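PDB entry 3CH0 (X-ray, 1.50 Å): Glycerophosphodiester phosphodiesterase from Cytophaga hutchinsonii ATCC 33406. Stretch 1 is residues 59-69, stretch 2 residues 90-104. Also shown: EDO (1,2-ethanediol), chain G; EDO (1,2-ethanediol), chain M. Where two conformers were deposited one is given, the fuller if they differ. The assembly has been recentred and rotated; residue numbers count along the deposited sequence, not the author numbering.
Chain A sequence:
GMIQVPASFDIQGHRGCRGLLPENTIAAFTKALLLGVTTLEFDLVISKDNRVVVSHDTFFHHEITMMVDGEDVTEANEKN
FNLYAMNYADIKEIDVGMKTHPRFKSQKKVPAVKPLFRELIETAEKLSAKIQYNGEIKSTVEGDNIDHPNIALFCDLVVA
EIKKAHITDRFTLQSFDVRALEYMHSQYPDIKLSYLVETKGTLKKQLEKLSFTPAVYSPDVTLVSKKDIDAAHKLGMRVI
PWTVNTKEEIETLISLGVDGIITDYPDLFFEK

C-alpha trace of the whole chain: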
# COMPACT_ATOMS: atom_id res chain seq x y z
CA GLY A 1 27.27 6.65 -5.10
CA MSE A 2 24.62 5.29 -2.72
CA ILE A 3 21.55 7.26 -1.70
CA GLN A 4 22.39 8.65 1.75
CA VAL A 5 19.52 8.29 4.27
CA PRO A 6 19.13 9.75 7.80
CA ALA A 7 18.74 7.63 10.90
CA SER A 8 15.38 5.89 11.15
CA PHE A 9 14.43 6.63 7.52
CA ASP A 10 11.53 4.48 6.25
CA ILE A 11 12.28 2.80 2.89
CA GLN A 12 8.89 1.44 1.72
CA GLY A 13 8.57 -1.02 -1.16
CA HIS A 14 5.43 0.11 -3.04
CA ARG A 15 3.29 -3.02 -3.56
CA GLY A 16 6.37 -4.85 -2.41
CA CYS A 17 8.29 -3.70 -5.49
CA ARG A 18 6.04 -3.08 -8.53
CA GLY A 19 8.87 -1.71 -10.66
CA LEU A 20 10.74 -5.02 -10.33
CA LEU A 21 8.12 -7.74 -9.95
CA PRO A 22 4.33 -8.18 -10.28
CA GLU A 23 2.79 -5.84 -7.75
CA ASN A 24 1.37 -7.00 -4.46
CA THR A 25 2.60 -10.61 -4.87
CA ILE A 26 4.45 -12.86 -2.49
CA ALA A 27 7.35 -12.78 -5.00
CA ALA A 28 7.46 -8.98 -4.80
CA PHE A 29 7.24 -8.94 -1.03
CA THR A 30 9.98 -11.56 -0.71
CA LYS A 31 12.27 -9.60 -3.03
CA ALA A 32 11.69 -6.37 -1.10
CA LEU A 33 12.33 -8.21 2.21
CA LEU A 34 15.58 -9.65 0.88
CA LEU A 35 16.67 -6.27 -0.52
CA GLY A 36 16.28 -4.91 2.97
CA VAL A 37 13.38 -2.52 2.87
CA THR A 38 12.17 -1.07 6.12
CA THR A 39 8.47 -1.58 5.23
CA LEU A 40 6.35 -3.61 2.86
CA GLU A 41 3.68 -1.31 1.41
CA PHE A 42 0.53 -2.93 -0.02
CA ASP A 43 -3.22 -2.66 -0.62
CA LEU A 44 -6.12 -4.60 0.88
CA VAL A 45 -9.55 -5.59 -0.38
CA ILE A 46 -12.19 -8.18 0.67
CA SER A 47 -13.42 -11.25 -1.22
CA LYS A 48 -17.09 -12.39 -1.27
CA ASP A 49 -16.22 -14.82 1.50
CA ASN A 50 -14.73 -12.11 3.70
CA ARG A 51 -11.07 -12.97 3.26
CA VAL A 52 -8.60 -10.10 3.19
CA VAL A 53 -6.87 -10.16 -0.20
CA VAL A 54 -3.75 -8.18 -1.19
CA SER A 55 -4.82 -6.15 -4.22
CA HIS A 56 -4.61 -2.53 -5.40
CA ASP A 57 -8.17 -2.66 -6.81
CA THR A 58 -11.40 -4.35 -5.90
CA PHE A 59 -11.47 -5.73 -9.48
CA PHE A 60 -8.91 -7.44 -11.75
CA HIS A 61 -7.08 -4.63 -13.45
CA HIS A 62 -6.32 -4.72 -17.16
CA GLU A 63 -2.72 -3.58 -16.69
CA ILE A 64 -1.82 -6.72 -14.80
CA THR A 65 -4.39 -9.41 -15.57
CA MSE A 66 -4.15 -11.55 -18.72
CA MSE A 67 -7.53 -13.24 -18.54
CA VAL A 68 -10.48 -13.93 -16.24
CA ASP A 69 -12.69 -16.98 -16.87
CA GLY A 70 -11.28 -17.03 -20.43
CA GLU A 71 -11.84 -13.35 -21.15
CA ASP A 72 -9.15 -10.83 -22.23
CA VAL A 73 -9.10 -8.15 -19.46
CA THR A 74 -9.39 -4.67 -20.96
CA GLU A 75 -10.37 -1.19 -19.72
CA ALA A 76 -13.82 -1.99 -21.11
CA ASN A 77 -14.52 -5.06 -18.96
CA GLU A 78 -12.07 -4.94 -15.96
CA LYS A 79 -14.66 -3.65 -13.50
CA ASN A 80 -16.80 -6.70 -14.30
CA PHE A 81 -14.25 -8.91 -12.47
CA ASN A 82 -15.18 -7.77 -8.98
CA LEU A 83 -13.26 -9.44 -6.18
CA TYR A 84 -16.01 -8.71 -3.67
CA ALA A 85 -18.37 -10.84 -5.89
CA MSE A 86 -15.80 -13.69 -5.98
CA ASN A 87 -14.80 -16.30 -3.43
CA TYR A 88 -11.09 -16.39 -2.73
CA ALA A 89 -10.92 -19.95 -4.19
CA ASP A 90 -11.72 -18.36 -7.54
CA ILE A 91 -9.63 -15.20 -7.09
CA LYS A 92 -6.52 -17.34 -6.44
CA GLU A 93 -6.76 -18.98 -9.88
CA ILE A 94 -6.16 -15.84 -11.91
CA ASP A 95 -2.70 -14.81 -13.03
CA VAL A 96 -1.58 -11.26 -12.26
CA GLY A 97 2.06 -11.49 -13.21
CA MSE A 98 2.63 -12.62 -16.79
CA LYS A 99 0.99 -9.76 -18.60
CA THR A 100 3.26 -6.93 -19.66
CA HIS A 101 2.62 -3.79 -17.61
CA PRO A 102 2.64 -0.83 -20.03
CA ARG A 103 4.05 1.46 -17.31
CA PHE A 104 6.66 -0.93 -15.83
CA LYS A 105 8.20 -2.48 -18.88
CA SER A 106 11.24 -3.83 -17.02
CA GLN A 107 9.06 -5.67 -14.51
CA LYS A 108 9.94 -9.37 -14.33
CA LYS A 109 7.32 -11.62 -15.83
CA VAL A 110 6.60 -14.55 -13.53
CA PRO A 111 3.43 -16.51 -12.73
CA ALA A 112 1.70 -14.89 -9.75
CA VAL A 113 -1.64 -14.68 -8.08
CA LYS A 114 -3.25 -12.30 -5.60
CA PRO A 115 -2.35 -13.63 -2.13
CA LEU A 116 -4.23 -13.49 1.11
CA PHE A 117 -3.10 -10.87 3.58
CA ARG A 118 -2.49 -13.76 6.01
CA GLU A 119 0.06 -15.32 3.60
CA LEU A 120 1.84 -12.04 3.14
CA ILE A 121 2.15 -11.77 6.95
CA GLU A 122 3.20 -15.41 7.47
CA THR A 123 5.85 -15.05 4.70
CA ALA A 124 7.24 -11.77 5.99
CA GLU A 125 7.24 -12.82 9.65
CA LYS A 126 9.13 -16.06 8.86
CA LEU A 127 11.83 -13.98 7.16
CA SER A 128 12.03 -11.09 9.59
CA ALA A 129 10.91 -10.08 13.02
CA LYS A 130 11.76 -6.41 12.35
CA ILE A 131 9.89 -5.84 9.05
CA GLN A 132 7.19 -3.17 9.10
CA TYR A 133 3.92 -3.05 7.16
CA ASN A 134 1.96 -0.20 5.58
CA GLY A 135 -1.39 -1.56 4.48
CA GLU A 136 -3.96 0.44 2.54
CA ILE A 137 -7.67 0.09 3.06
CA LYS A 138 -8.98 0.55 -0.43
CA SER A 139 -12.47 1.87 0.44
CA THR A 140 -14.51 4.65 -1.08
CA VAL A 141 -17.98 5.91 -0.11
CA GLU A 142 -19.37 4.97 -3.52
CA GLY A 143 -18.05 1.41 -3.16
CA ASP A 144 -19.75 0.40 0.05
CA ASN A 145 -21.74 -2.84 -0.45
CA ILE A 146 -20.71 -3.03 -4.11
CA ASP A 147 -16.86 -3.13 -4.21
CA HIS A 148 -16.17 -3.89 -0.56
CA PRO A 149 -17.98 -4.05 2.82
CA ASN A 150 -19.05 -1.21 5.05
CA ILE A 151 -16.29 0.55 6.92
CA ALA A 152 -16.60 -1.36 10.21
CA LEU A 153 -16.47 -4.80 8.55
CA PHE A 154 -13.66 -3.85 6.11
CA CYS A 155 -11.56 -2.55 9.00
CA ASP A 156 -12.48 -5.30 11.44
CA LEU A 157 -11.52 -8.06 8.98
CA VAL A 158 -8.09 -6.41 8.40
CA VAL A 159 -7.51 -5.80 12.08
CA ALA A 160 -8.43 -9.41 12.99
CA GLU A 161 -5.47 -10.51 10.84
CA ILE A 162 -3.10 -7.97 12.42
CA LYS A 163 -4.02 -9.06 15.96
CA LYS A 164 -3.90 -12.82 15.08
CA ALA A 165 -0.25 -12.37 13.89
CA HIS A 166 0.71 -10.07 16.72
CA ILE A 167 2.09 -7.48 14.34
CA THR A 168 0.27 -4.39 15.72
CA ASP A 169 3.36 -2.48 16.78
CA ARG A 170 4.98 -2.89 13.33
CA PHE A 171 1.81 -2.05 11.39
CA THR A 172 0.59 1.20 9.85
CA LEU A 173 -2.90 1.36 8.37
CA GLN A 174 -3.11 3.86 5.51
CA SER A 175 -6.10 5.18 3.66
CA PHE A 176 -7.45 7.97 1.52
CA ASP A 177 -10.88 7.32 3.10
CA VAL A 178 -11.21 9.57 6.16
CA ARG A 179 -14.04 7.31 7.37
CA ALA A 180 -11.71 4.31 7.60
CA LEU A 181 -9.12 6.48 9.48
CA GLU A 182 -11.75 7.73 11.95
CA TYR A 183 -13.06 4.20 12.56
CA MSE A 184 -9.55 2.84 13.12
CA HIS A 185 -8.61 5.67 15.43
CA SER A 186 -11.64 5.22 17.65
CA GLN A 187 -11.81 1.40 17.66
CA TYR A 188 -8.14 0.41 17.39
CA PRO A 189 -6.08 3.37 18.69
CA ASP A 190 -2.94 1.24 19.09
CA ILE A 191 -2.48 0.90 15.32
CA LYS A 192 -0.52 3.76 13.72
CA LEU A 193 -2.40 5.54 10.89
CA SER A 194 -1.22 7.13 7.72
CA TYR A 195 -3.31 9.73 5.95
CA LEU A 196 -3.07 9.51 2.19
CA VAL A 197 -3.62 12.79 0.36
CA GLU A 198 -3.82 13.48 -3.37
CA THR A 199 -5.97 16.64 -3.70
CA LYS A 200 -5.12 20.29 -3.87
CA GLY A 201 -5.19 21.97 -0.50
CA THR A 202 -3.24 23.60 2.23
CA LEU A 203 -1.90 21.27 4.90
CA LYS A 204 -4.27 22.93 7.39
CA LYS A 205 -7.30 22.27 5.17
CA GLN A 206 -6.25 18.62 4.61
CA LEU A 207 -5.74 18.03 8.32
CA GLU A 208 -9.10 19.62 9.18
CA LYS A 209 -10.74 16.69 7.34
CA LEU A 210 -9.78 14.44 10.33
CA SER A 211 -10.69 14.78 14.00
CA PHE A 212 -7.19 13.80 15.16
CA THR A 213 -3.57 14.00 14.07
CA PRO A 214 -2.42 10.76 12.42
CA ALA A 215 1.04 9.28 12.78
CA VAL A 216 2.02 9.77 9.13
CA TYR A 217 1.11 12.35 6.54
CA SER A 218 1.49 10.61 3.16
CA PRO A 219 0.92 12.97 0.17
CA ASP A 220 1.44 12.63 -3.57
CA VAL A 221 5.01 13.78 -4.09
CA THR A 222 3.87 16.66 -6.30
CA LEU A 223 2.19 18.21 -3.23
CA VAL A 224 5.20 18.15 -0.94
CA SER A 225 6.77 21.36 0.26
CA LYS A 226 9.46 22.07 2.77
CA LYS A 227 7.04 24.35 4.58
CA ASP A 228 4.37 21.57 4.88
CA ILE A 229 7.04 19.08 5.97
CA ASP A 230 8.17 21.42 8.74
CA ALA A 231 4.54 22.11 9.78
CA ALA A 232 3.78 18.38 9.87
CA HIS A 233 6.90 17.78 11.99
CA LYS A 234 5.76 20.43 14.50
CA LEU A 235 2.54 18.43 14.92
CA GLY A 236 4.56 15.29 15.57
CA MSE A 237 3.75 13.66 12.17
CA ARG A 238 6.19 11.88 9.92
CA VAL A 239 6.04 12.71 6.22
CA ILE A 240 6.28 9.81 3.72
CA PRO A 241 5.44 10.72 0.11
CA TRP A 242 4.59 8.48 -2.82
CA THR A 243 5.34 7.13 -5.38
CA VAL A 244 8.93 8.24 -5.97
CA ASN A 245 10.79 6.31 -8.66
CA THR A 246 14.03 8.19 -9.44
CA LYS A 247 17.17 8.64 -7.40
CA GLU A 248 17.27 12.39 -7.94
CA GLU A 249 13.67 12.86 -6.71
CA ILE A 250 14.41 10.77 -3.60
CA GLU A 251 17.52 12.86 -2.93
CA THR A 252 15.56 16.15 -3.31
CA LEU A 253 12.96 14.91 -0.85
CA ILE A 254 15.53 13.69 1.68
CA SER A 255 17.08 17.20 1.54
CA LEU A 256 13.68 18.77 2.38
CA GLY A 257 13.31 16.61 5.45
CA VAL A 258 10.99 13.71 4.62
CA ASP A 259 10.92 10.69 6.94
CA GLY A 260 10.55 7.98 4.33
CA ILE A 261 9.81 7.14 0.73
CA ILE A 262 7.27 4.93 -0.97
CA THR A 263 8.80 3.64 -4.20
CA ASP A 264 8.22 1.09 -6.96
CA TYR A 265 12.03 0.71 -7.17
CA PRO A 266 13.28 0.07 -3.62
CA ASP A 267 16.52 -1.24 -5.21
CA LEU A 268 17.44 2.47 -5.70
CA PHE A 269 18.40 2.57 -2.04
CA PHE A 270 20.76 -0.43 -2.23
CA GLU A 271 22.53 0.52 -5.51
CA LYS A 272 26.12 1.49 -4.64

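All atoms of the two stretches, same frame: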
# COMPACT_ATOMS: atom_id res chain seq x y z
N PHE A 59 -11.19 -4.99 -8.25
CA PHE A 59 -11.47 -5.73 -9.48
C PHE A 59 -10.11 -6.16 -10.05
O PHE A 59 -9.04 -5.63 -9.68
CB PHE A 59 -12.24 -4.88 -10.52
CG PHE A 59 -11.57 -3.59 -10.85
CD1 PHE A 59 -11.80 -2.44 -10.09
CD2 PHE A 59 -10.66 -3.49 -11.87
CE1 PHE A 59 -11.15 -1.29 -10.38
CE2 PHE A 59 -10.03 -2.37 -12.15
CZ PHE A 59 -10.27 -1.22 -11.39
N PHE A 60 -10.15 -7.07 -11.03
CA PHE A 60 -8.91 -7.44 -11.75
C PHE A 60 -8.56 -6.43 -12.80
O PHE A 60 -9.30 -6.24 -13.75
CB PHE A 60 -9.03 -8.83 -12.40
CG PHE A 60 -8.86 -9.94 -11.43
CD1 PHE A 60 -7.58 -10.46 -11.15
CD2 PHE A 60 -9.96 -10.43 -10.72
CE1 PHE A 60 -7.42 -11.49 -10.22
CE2 PHE A 60 -9.81 -11.43 -9.80
CZ PHE A 60 -8.52 -11.98 -9.53
N HIS A 61 -7.43 -5.76 -12.63
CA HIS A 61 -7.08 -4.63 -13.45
C HIS A 61 -6.50 -5.07 -14.77
O HIS A 61 -5.64 -5.99 -14.83
CB HIS A 61 -6.07 -3.72 -12.69
CG HIS A 61 -6.00 -2.33 -13.20
ND1 HIS A 61 -5.36 -1.99 -14.38
CD2 HIS A 61 -6.44 -1.16 -12.66
CE1 HIS A 61 -5.43 -0.68 -14.55
NE2 HIS A 61 -6.11 -0.16 -13.54
N HIS A 62 -6.86 -4.36 -15.83
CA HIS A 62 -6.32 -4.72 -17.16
C HIS A 62 -4.78 -4.58 -17.31
O HIS A 62 -4.17 -5.22 -18.19
CB HIS A 62 -7.02 -3.90 -18.26
CG HIS A 62 -6.50 -2.52 -18.42
ND1 HIS A 62 -6.89 -1.48 -17.60
CD2 HIS A 62 -5.64 -1.98 -19.31
CE1 HIS A 62 -6.28 -0.37 -17.97
NE2 HIS A 62 -5.53 -0.64 -19.02
N GLU A 63 -4.11 -3.76 -16.48
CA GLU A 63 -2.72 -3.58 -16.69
C GLU A 63 -1.97 -4.82 -16.28
O GLU A 63 -0.84 -5.03 -16.77
CB GLU A 63 -2.18 -2.36 -15.95
CG GLU A 63 -2.63 -1.09 -16.62
CD GLU A 63 -2.02 0.15 -15.98
OE1 GLU A 63 -2.04 0.24 -14.73
OE2 GLU A 63 -1.50 1.04 -16.70
N ILE A 64 -2.57 -5.61 -15.40
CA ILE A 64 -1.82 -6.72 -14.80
C ILE A 64 -2.38 -8.11 -15.08
O ILE A 64 -1.70 -9.13 -14.80
CB ILE A 64 -1.67 -6.52 -13.26
CG1 ILE A 64 -3.02 -6.61 -12.53
CG2 ILE A 64 -0.94 -5.20 -12.96
CD1 ILE A 64 -2.95 -6.60 -10.96
N THR A 65 -3.63 -8.17 -15.55
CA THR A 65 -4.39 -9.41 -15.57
C THR A 65 -4.58 -9.87 -17.03
O THR A 65 -5.23 -9.23 -17.82
CB THR A 65 -5.80 -9.28 -14.92
OG1 THR A 65 -5.70 -8.66 -13.62
CG2 THR A 65 -6.42 -10.66 -14.77
N MSE A 66 -3.98 -11.02 -17.36
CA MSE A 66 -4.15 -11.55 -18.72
C MSE A 66 -5.58 -11.89 -19.10
O MSE A 66 -6.04 -11.50 -20.16
CB MSE A 66 -3.28 -12.82 -18.87
CG MSE A 66 -3.22 -13.35 -20.29
SE MSE A 66 -2.02 -12.22 -21.22
CE MSE A 66 -0.51 -13.06 -20.35
N MSE A 67 -6.23 -12.63 -18.23
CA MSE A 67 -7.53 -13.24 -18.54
C MSE A 67 -8.30 -13.65 -17.29
O MSE A 67 -7.70 -14.12 -16.30
CB MSE A 67 -7.28 -14.44 -19.50
CG MSE A 67 -8.06 -15.72 -19.24
SE MSE A 67 -7.31 -17.29 -20.18
CE MSE A 67 -5.76 -16.33 -21.03
N VAL A 68 -9.62 -13.45 -17.31
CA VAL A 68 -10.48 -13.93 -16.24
C VAL A 68 -11.57 -14.80 -16.87
O VAL A 68 -12.26 -14.34 -17.80
CB VAL A 68 -11.12 -12.76 -15.44
CG1 VAL A 68 -12.12 -13.33 -14.37
CG2 VAL A 68 -10.03 -11.89 -14.81
N ASP A 69 -11.69 -16.02 -16.37
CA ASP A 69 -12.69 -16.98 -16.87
C ASP A 69 -12.67 -16.97 -18.41
O ASP A 69 -13.70 -16.90 -19.09
CB ASP A 69 -14.09 -16.64 -16.29
CG ASP A 69 -15.09 -17.78 -16.48
OD1 ASP A 69 -14.66 -18.97 -16.42
OD2 ASP A 69 -16.30 -17.50 -16.70
N ASP A 90 -11.72 -18.76 -6.16
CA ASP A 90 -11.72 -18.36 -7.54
C ASP A 90 -10.73 -17.25 -7.87
O ASP A 90 -10.17 -17.21 -8.97
CB ASP A 90 -13.13 -18.01 -8.01
CG ASP A 90 -14.11 -19.18 -7.81
OD1 ASP A 90 -13.73 -20.30 -8.21
OD2 ASP A 90 -15.17 -19.01 -7.20
N ILE A 91 -10.56 -16.32 -6.92
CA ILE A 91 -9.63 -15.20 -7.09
C ILE A 91 -8.21 -15.76 -7.28
O ILE A 91 -7.47 -15.31 -8.16
CB ILE A 91 -9.70 -14.25 -5.85
CG1 ILE A 91 -11.06 -13.49 -5.86
CG2 ILE A 91 -8.46 -13.31 -5.80
CD1 ILE A 91 -11.32 -12.77 -4.50
N LYS A 92 -7.90 -16.80 -6.52
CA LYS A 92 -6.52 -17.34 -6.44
C LYS A 92 -6.10 -18.10 -7.72
O LYS A 92 -4.93 -18.47 -7.88
CB LYS A 92 -6.34 -18.20 -5.18
CG LYS A 92 -6.89 -19.60 -5.26
CD LYS A 92 -6.68 -20.35 -3.95
CE LYS A 92 -7.00 -21.85 -4.13
NZ LYS A 92 -6.73 -22.65 -2.90
N GLU A 93 -7.04 -18.31 -8.62
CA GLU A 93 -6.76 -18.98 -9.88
C GLU A 93 -6.35 -18.11 -11.04
O GLU A 93 -6.01 -18.63 -12.11
CB GLU A 93 -7.96 -19.84 -10.28
CG GLU A 93 -8.27 -20.93 -9.27
CD GLU A 93 -7.09 -21.91 -9.00
OE1 GLU A 93 -6.28 -22.16 -9.94
OE2 GLU A 93 -6.97 -22.43 -7.86
N ILE A 94 -6.29 -16.79 -10.83
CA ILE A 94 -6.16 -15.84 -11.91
C ILE A 94 -4.75 -15.22 -11.87
O ILE A 94 -4.31 -14.65 -10.83
CB ILE A 94 -7.24 -14.74 -11.78
CG1 ILE A 94 -8.65 -15.37 -11.96
CG2 ILE A 94 -7.02 -13.66 -12.79
CD1 ILE A 94 -9.85 -14.53 -11.51
N ASP A 95 -4.01 -15.36 -12.97
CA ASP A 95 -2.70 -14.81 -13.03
C ASP A 95 -2.69 -13.30 -13.09
O ASP A 95 -3.43 -12.70 -13.91
CB ASP A 95 -1.97 -15.36 -14.24
CG ASP A 95 -0.54 -14.87 -14.31
OD1 ASP A 95 0.35 -15.55 -13.70
OD2 ASP A 95 -0.29 -13.81 -14.88
N VAL A 96 -1.85 -12.69 -12.25
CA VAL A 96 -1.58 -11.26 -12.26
C VAL A 96 -0.10 -10.93 -12.35
O VAL A 96 0.37 -9.92 -11.79
CB VAL A 96 -2.24 -10.60 -11.03
CG1 VAL A 96 -3.79 -10.68 -11.16
CG2 VAL A 96 -1.69 -11.20 -9.76
N GLY A 97 0.66 -11.76 -13.06
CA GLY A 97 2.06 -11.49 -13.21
C GLY A 97 2.71 -11.61 -14.60
O GLY A 97 3.77 -11.04 -14.87
N MSE A 98 2.05 -12.37 -15.47
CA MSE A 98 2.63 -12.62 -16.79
C MSE A 98 2.34 -11.60 -17.86
O MSE A 98 3.01 -11.55 -18.90
CB MSE A 98 2.17 -13.99 -17.30
CG MSE A 98 2.72 -15.13 -16.53
SE MSE A 98 4.71 -15.28 -16.61
CE MSE A 98 4.95 -15.46 -18.56
N LYS A 99 1.29 -10.82 -17.66
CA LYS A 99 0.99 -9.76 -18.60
C LYS A 99 1.96 -8.60 -18.50
O LYS A 99 2.27 -8.11 -17.43
CB LYS A 99 -0.43 -9.22 -18.41
CG LYS A 99 -0.90 -8.29 -19.52
CD LYS A 99 -2.37 -7.94 -19.29
CE LYS A 99 -3.05 -7.22 -20.43
NZ LYS A 99 -4.51 -7.10 -20.15
N THR A 100 2.42 -8.09 -19.64
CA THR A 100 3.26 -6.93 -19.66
C THR A 100 2.54 -5.68 -19.17
O THR A 100 1.45 -5.38 -19.65
CB THR A 100 3.81 -6.66 -21.06
OG1 THR A 100 4.59 -7.80 -21.44
CG2 THR A 100 4.67 -5.42 -21.06
N HIS A 101 3.13 -5.03 -18.17
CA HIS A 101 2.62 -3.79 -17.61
C HIS A 101 3.14 -2.63 -18.44
O HIS A 101 4.33 -2.37 -18.42
CB HIS A 101 3.05 -3.65 -16.12
CG HIS A 101 2.27 -2.61 -15.38
ND1 HIS A 101 1.91 -1.39 -15.95
CD2 HIS A 101 1.74 -2.61 -14.14
CE1 HIS A 101 1.22 -0.69 -15.07
NE2 HIS A 101 1.07 -1.42 -13.97
N PRO A 102 2.22 -1.91 -19.12
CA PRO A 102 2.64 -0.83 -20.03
C PRO A 102 3.48 0.25 -19.35
O PRO A 102 4.31 0.91 -20.00
CB PRO A 102 1.31 -0.23 -20.51
CG PRO A 102 0.23 -1.19 -20.16
CD PRO A 102 0.76 -2.04 -19.02
N ARG A 103 3.31 0.42 -18.02
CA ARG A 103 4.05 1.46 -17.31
C ARG A 103 5.27 1.00 -16.53
O ARG A 103 6.00 1.83 -15.99
CB ARG A 103 3.07 2.24 -16.41
CG ARG A 103 1.84 2.78 -17.17
CD ARG A 103 1.04 3.71 -16.32
NE ARG A 103 0.20 2.93 -15.41
CZ ARG A 103 0.19 3.00 -14.08
NH1 ARG A 103 0.92 3.89 -13.44
NH2 ARG A 103 -0.62 2.21 -13.41
N PHE A 104 5.52 -0.33 -16.50
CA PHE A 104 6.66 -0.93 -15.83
C PHE A 104 7.22 -2.02 -16.73
O PHE A 104 7.14 -3.20 -16.44
CB PHE A 104 6.27 -1.47 -14.43
CG PHE A 104 5.72 -0.39 -13.56
CD1 PHE A 104 6.61 0.46 -12.89
CD2 PHE A 104 4.35 -0.11 -13.52
CE1 PHE A 104 6.15 1.51 -12.16
CE2 PHE A 104 3.91 0.98 -12.81
CZ PHE A 104 4.83 1.79 -12.13
C1 EDO G . -4.70 -18.04 -15.20
O1 EDO G . -5.45 -16.80 -15.20
C2 EDO G . -5.24 -19.10 -16.17
O2 EDO G . -4.74 -20.42 -15.86
C1 EDO M . -5.37 -13.00 -24.05
O1 EDO M . -5.92 -12.88 -22.73
C2 EDO M . -6.17 -14.09 -24.75
O2 EDO M . -7.59 -13.77 -24.83
O HOH W 1 -1.14 -4.76 -19.51
O HOH W 2 -1.35 -11.65 -16.14
O HOH W 3 1.17 -8.87 -14.86
O HOH W 4 -5.28 -9.64 -21.65
O HOH W 5 -4.75 -13.89 -15.98

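The apolar centre is organised around Phe60, whose CA-to-CB bond points toward the second stretch. Ile94 answers from its own side: its CD1 lies over one face of the ring, and its CG2 comes within 3.4 Å of Phe60 CE1. Val96 CG1 lies at the ring edge, 3.8 Å from Phe60 CD1, and Ile91 O is also at the edge, so two branched residues spaced by one meet one face and part of the edge of a single aromatic. Val68 extends the patch, its CG1 3.8 Å from Ile94 CD1.

Where the backbones draw close, no direct backbone hydrogen bond joins them, and waters bridge part of the gap. Ile64 O makes a CA-H...O contact with Val96 CA at 3.3 Å, and water 3 bridges Ile64 O and Lys99 O, donating to each at 2.9 Å.

Lys99 reaches across fully extended, all four chi angles t, and its NZ gathers two carbonyls of the opposing loop, donating to His62 O at 2.7 Å and to Thr65 O at 3.2 Å.

At the polar edge, Glu63 and Arg103 form a bidentate salt bridge: NH2 of Arg103 donates to OE1 of Glu63 at 2.8 Å, and Arg103 NE to Glu63 OE2 at 2.9 Å, both nearly linear. The same glutamate lays its CB over the His101 ring, 4.0 Å from the centroid, so one side chain makes both a CH-pi contact and the salt bridge.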